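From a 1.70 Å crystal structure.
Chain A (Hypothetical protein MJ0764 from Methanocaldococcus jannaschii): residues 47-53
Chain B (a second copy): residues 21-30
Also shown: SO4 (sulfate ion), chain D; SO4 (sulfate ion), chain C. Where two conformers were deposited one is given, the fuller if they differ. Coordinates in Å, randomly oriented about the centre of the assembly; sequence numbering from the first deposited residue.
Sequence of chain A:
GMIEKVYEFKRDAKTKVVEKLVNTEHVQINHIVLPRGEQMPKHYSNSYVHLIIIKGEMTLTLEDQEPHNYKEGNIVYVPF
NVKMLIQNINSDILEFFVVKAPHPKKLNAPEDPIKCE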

ATOM      1  N   SER A  47     -11.363  -9.651  -4.554  1.00 18.54           N
ATOM      2  CA  SER A  47     -11.158  -8.573  -5.493  1.00 21.13           C
ATOM      3  C   SER A  47      -9.801  -8.747  -6.097  1.00 18.60           C
ATOM      4  O   SER A  47      -9.117  -9.740  -5.852  1.00 20.54           O
ATOM      5  CB  SER A  47     -11.289  -7.205  -4.810  1.00 20.75           C
ATOM      6  OG  SER A  47     -11.365  -6.091  -5.733  1.00 19.90           O
ATOM      7  N   TYR A  48      -9.367  -7.734  -6.851  1.00 18.40           N
ATOM      8  CA  TYR A  48      -8.027  -7.693  -7.393  1.00 18.37           C
ATOM      9  C   TYR A  48      -7.080  -7.243  -6.281  1.00 18.58           C
ATOM     10  O   TYR A  48      -7.310  -6.227  -5.604  1.00 22.27           O
ATOM     11  CB  TYR A  48      -7.963  -6.760  -8.613  1.00 18.52           C
ATOM     12  CG  TYR A  48      -8.803  -7.241  -9.724  1.00 18.81           C
ATOM     13  CD1 TYR A  48      -8.306  -8.138 -10.662  1.00 19.01           C
ATOM     14  CD2 TYR A  48     -10.137  -6.856  -9.808  1.00 25.26           C
ATOM     15  CE1 TYR A  48      -9.130  -8.590 -11.684  1.00 19.37           C
ATOM     16  CE2 TYR A  48     -10.945  -7.315 -10.794  1.00 25.33           C
ATOM     17  CZ  TYR A  48     -10.434  -8.191 -11.740  1.00 23.44           C
ATOM     18  OH  TYR A  48     -11.273  -8.688 -12.747  1.00 23.08           O
ATOM     19  N   VAL A  49      -6.011  -8.015  -6.079  1.00 17.72           N
ATOM     20  CA  VAL A  49      -5.149  -7.887  -4.876  1.00 19.33           C
ATOM     21  C   VAL A  49      -3.733  -7.517  -5.237  1.00 21.81           C
ATOM     22  O   VAL A  49      -3.157  -8.067  -6.172  1.00 20.50           O
ATOM     23  CB  VAL A  49      -5.112  -9.207  -4.074  1.00 20.34           C
ATOM     24  CG1 VAL A  49      -4.123  -9.153  -2.863  1.00 23.29           C
ATOM     25  CG2 VAL A  49      -6.506  -9.591  -3.633  1.00 26.58           C
ATOM     26  N   HIS A  50      -3.180  -6.596  -4.460  1.00 19.96           N
ATOM     27  CA  HIS A  50      -1.747  -6.343  -4.419  1.00 18.31           C
ATOM     28  C   HIS A  50      -1.208  -6.402  -3.004  1.00 21.50           C
ATOM     29  O   HIS A  50      -1.763  -5.796  -2.090  1.00 22.55           O
ATOM     30  CB  HIS A  50      -1.365  -5.004  -5.056  1.00 18.15           C
ATOM     31  CG  HIS A  50      -1.595  -4.944  -6.520  1.00 22.33           C
ATOM     32  ND1 HIS A  50      -2.829  -4.649  -7.055  1.00 19.34           N
ATOM     33  CD2 HIS A  50      -0.770  -5.185  -7.572  1.00 23.75           C
ATOM     34  CE1 HIS A  50      -2.738  -4.664  -8.379  1.00 19.39           C
ATOM     35  NE2 HIS A  50      -1.518  -5.033  -8.713  1.00 23.09           N
ATOM     36  N   LEU A  51      -0.140  -7.168  -2.869  1.00 18.13           N
ATOM     37  CA  LEU A  51       0.506  -7.485  -1.616  1.00 17.36           C
ATOM     38  C   LEU A  51       1.806  -6.689  -1.617  1.00 20.57           C
ATOM     39  O   LEU A  51       2.676  -6.924  -2.434  1.00 22.58           O
ATOM     40  CB  LEU A  51       0.801  -9.007  -1.536  1.00 20.38           C
ATOM     41  CG  LEU A  51      -0.450  -9.876  -1.665  1.00 16.71           C
ATOM     42  CD1 LEU A  51      -0.042 -11.341  -1.713  1.00 24.57           C
ATOM     43  CD2 LEU A  51      -1.402  -9.596  -0.527  1.00 24.45           C
ATOM     44  N   ILE A  52       1.932  -5.729  -0.705  1.00 20.10           N
ATOM     45  CA  ILE A  52       3.121  -4.884  -0.652  1.00 20.30           C
ATOM     46  C   ILE A  52       3.992  -5.357   0.505  1.00 19.75           C
ATOM     47  O   ILE A  52       3.684  -5.133   1.682  1.00 20.73           O
ATOM     48  CB  ILE A  52       2.743  -3.379  -0.478  1.00 19.15           C
ATOM     49  CG1 ILE A  52       1.818  -2.882  -1.598  1.00 20.36           C
ATOM     50  CG2 ILE A  52       4.023  -2.571  -0.408  1.00 20.26           C
ATOM     51  CD1 ILE A  52       1.164  -1.541  -1.326  1.00 21.85           C
ATOM     52  N   ILE A  53       5.081  -6.021   0.182  1.00 18.69           N
ATOM     53  CA  ILE A  53       5.874  -6.684   1.231  1.00 19.01           C
ATOM     54  C   ILE A  53       6.949  -5.756   1.747  1.00 20.74           C
ATOM     55  O   ILE A  53       7.843  -5.359   0.986  1.00 22.97           O
ATOM     56  CB  ILE A  53       6.475  -7.969   0.708  1.00 19.18           C
ATOM     57  CG1 ILE A  53       5.363  -8.843   0.107  1.00 20.79           C
ATOM     58  CG2 ILE A  53       7.210  -8.721   1.823  1.00 19.09           C
ATOM     59  CD1 ILE A  53       5.833 -10.109  -0.416  1.00 22.69           C
TER
HETATM   60  S   SO4 D 119     -13.147  -0.556 -11.488  1.00 50.66           S
HETATM   61  O1  SO4 D 119     -14.365  -0.616 -10.669  1.00 48.56           O
HETATM   62  O2  SO4 D 119     -12.033  -1.196 -10.808  1.00 32.55           O
HETATM   63  O3  SO4 D 119     -13.324  -1.256 -12.770  1.00 47.87           O
HETATM   64  O4  SO4 D 119     -12.834   0.857 -11.739  1.00 56.39           O
HETATM   65  S   SO4 C 117      -1.240   9.691 -12.733  1.00 36.42           S
HETATM   66  O1  SO4 C 117      -2.442   8.927 -13.078  1.00 46.10           O
HETATM   67  O2  SO4 C 117      -0.112   8.773 -12.549  1.00 48.67           O
HETATM   68  O3  SO4 C 117      -0.917  10.641 -13.797  1.00 52.71           O
HETATM   69  O4  SO4 C 117      -1.466  10.433 -11.500  1.00 55.28           O
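Chain B, residues 21-30: LVNTEHVQIN

Chain B folds back on itself over chain A. Its residues 21-23 and 28-30 are strands joined by a turn, and the two strands run antiparallel: I29(B) N donates to V22(B) O at 2.9 Å and V22(B) N to I29(B) O at 3.0 Å, while T24(B) N reaches V27(B) O at 2.9 Å to close the turn. H26(B), at phi/psi -108/-20, and E25(B), at -57/-28, supply the bend; V27(B) returns to extended values before the second strand. Chain A is extended throughout, with H50(A) to I53(A) in a strand that continues later in the chain. No hydrogen bond joins the two stretches, so chain B lies on chain A through side chains alone. The backbones stay well apart, with CA atoms of Y48(A) and H26(B) 7.8 Å apart and those of H50(A) and I29(B) 8.9 Å apart. From the turn into strand 28-30 the register advances in the same sense as along chain A, from Y48(A) opposite the turn to H50(A) and I52(A) beside the second strand; strand 21-23 runs the opposite way.

Alternation along the chain A strand sets the pattern: Y48(A), H50(A) and I52(A) direct their CA-to-CB bonds toward chain B, whereas that of L51(A) points away. On chain B, V27(B) and I29(B) point toward chain A and Q28(B) between them points away. Y48(A) and H26(B) form an offset stack, ring centroids 4.2 Å apart and planes at 17°, with Y48(A) CE2 3.5 Å from H26(B) NE2. The far nitrogen of the imidazole is engaged differently: H26(B) ND1 donates a 2.6 Å hydrogen bond to O2 of the chain D sulfate. O2 approaches at the edge, near the ring plane, so the sulfate bond does not compete with Y48(A) for the ring face.

H50(A), the residue most covered by the other stretch, enters an apolar pocket formed by both strands and the turn. Its NE2 lies 3.5 Å from V22(B) CG1, its CE1 3.7 Å from V27(B) CG1, and its CB 3.6 Å from I29(B) CD1. I29(B) also meets the next inward-facing residue, I52(A) CD1 approaching I29(B) CG2 at 4.0 Å, and thus bridges two side chains of the same strand.

The turn is braced from within by H26(B) N, which donates to T24(B) OG1 at 3.0 Å. Q28(B), whose CA-to-CB bond points away from chain A, donates from NE2 to N23(B) OD1 at 3.0 Å, tying the two strands together, and to O1 of the chain C sulfate, also at 3.0 Å.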

ATOM      1  N   LEU B  21       4.785   2.213 -10.179  1.00 21.22           N
ATOM      2  CA  LEU B  21       4.968   0.790 -10.416  1.00 20.91           C
ATOM      3  C   LEU B  21       3.764   0.090 -10.965  1.00 20.71           C
ATOM      4  O   LEU B  21       3.867  -0.555 -12.014  1.00 22.14           O
ATOM      5  CB  LEU B  21       5.425   0.109  -9.140  1.00 21.75           C
ATOM      6  CG  LEU B  21       6.909   0.402  -8.793  1.00 20.04           C
ATOM      7  CD1 LEU B  21       7.113  -0.053  -7.361  1.00 19.69           C
ATOM      8  CD2 LEU B  21       7.892  -0.230  -9.739  1.00 20.53           C
ATOM      9  N   VAL B  22       2.641   0.184 -10.265  1.00 20.35           N
ATOM     10  CA  VAL B  22       1.409  -0.514 -10.607  1.00 18.42           C
ATOM     11  C   VAL B  22       0.446   0.499 -11.217  1.00 19.79           C
ATOM     12  O   VAL B  22       0.209   1.572 -10.626  1.00 20.55           O
ATOM     13  CB  VAL B  22       0.755  -1.159  -9.376  1.00 20.79           C
ATOM     14  CG1 VAL B  22      -0.574  -1.846  -9.741  1.00 22.80           C
ATOM     15  CG2 VAL B  22       1.694  -2.158  -8.725  1.00 20.16           C
ATOM     16  N   ASN B  23      -0.099   0.152 -12.372  1.00 18.87           N
ATOM     17  CA  ASN B  23      -1.007   1.048 -13.130  1.00 18.18           C
ATOM     18  C   ASN B  23      -1.982   0.198 -13.910  1.00 21.17           C
ATOM     19  O   ASN B  23      -1.748  -0.096 -15.075  1.00 24.17           O
ATOM     20  CB  ASN B  23      -0.203   1.899 -14.089  1.00 19.00           C
ATOM     21  CG  ASN B  23      -1.048   2.952 -14.787  1.00 23.57           C
ATOM     22  OD1 ASN B  23      -1.982   3.498 -14.189  1.00 24.88           O
ATOM     23  ND2 ASN B  23      -0.688   3.282 -16.039  1.00 22.25           N
ATOM     24  N   THR B  24      -3.035  -0.258 -13.257  1.00 19.63           N
ATOM     25  CA  THR B  24      -3.978  -1.185 -13.851  1.00 21.07           C
ATOM     26  C   THR B  24      -5.321  -0.511 -14.081  1.00 23.51           C
ATOM     27  O   THR B  24      -5.516   0.644 -13.699  1.00 25.59           O
ATOM     28  CB  THR B  24      -4.207  -2.436 -12.958  1.00 21.26           C
ATOM     29  OG1 THR B  24      -5.097  -2.146 -11.887  1.00 23.19           O
ATOM     30  CG2 THR B  24      -2.920  -2.975 -12.416  1.00 21.97           C
ATOM     31  N   GLU B  25      -6.276  -1.243 -14.654  0.50 25.41           N
ATOM     32  CA  GLU B  25      -7.638  -0.730 -14.804  0.50 26.35           C
ATOM     33  C   GLU B  25      -8.249  -0.329 -13.451  0.50 24.11           C
ATOM     34  O   GLU B  25      -9.087   0.576 -13.377  0.50 21.74           O
ATOM     35  CB  GLU B  25      -8.531  -1.777 -15.489  0.50 26.21           C
ATOM     36  CG  GLU B  25      -9.944  -1.281 -15.824  0.50 27.57           C
ATOM     37  CD  GLU B  25     -10.792  -2.314 -16.520  0.50 31.72           C
ATOM     38  OE1 GLU B  25     -10.371  -3.495 -16.588  0.50 40.96           O
ATOM     39  OE2 GLU B  25     -11.890  -1.943 -17.011  0.50 37.41           O
ATOM     40  N   HIS B  26      -7.799  -0.970 -12.380  1.00 22.28           N
ATOM     41  CA  HIS B  26      -8.466  -0.872 -11.105  1.00 21.63           C
ATOM     42  C   HIS B  26      -7.733  -0.066 -10.078  1.00 19.90           C
ATOM     43  O   HIS B  26      -8.312   0.330  -9.076  1.00 21.73           O
ATOM     44  CB  HIS B  26      -8.641  -2.287 -10.545  1.00 21.67           C
ATOM     45  CG  HIS B  26      -9.299  -3.224 -11.491  1.00 20.69           C
ATOM     46  ND1 HIS B  26     -10.576  -3.020 -11.959  1.00 22.90           N
ATOM     47  CD2 HIS B  26      -8.844  -4.343 -12.103  1.00 24.64           C
ATOM     48  CE1 HIS B  26     -10.891  -3.991 -12.799  1.00 28.70           C
ATOM     49  NE2 HIS B  26      -9.850  -4.793 -12.921  1.00 27.13           N
ATOM     50  N   VAL B  27      -6.426   0.119 -10.251  1.00 16.98           N
ATOM     51  CA  VAL B  27      -5.637   0.704  -9.161  1.00 17.61           C
ATOM     52  C   VAL B  27      -4.293   1.220  -9.674  1.00 20.84           C
ATOM     53  O   VAL B  27      -3.754   0.727 -10.651  1.00 19.35           O
ATOM     54  CB  VAL B  27      -5.367  -0.301  -7.987  1.00 18.67           C
ATOM     55  CG1 VAL B  27      -4.232  -1.270  -8.333  1.00 20.64           C
ATOM     56  CG2 VAL B  27      -5.021   0.377  -6.663  1.00 20.94           C
ATOM     57  N   GLN B  28      -3.753   2.205  -8.962  1.00 20.32           N
ATOM     58  CA  GLN B  28      -2.381   2.643  -9.124  1.00 21.05           C
ATOM     59  C   GLN B  28      -1.665   2.568  -7.777  1.00 19.27           C
ATOM     60  O   GLN B  28      -2.215   2.923  -6.726  1.00 19.95           O
ATOM     61  CB  GLN B  28      -2.274   4.047  -9.693  1.00 21.28           C
ATOM     62  CG  GLN B  28      -2.867   4.239 -11.017  1.00 22.06           C
ATOM     63  CD  GLN B  28      -2.879   5.703 -11.427  1.00 22.70           C
ATOM     64  OE1 GLN B  28      -3.273   6.589 -10.647  1.00 25.28           O
ATOM     65  NE2 GLN B  28      -2.448   5.973 -12.644  1.00 23.20           N
ATOM     66  N   ILE B  29      -0.441   2.050  -7.806  1.00 19.82           N
ATOM     67  CA  ILE B  29       0.386   1.994  -6.614  1.00 19.71           C
ATOM     68  C   ILE B  29       1.778   2.503  -6.959  1.00 20.32           C
ATOM     69  O   ILE B  29       2.474   1.949  -7.808  1.00 19.55           O
ATOM     70  CB  ILE B  29       0.449   0.565  -5.989  1.00 19.52           C
ATOM     71  CG1 ILE B  29      -0.956  -0.021  -5.766  1.00 19.55           C
ATOM     72  CG2 ILE B  29       1.246   0.605  -4.671  1.00 20.49           C
ATOM     73  CD1 ILE B  29      -0.979  -1.418  -5.246  1.00 21.94           C
ATOM     74  N   ASN B  30       2.190   3.565  -6.281  1.00 18.69           N
ATOM     75  CA  ASN B  30       3.514   4.154  -6.445  1.00 19.43           C
ATOM     76  C   ASN B  30       4.303   4.046  -5.152  1.00 18.94           C
ATOM     77  O   ASN B  30       3.725   3.957  -4.065  1.00 20.86           O
ATOM     78  CB  ASN B  30       3.378   5.614  -6.913  1.00 20.64           C
ATOM     79  CG  ASN B  30       2.528   5.741  -8.124  1.00 22.30           C
ATOM     80  OD1 ASN B  30       2.522   4.848  -8.986  1.00 24.44           O
ATOM     81  ND2 ASN B  30       1.795   6.838  -8.230  1.00 21.71           N
TER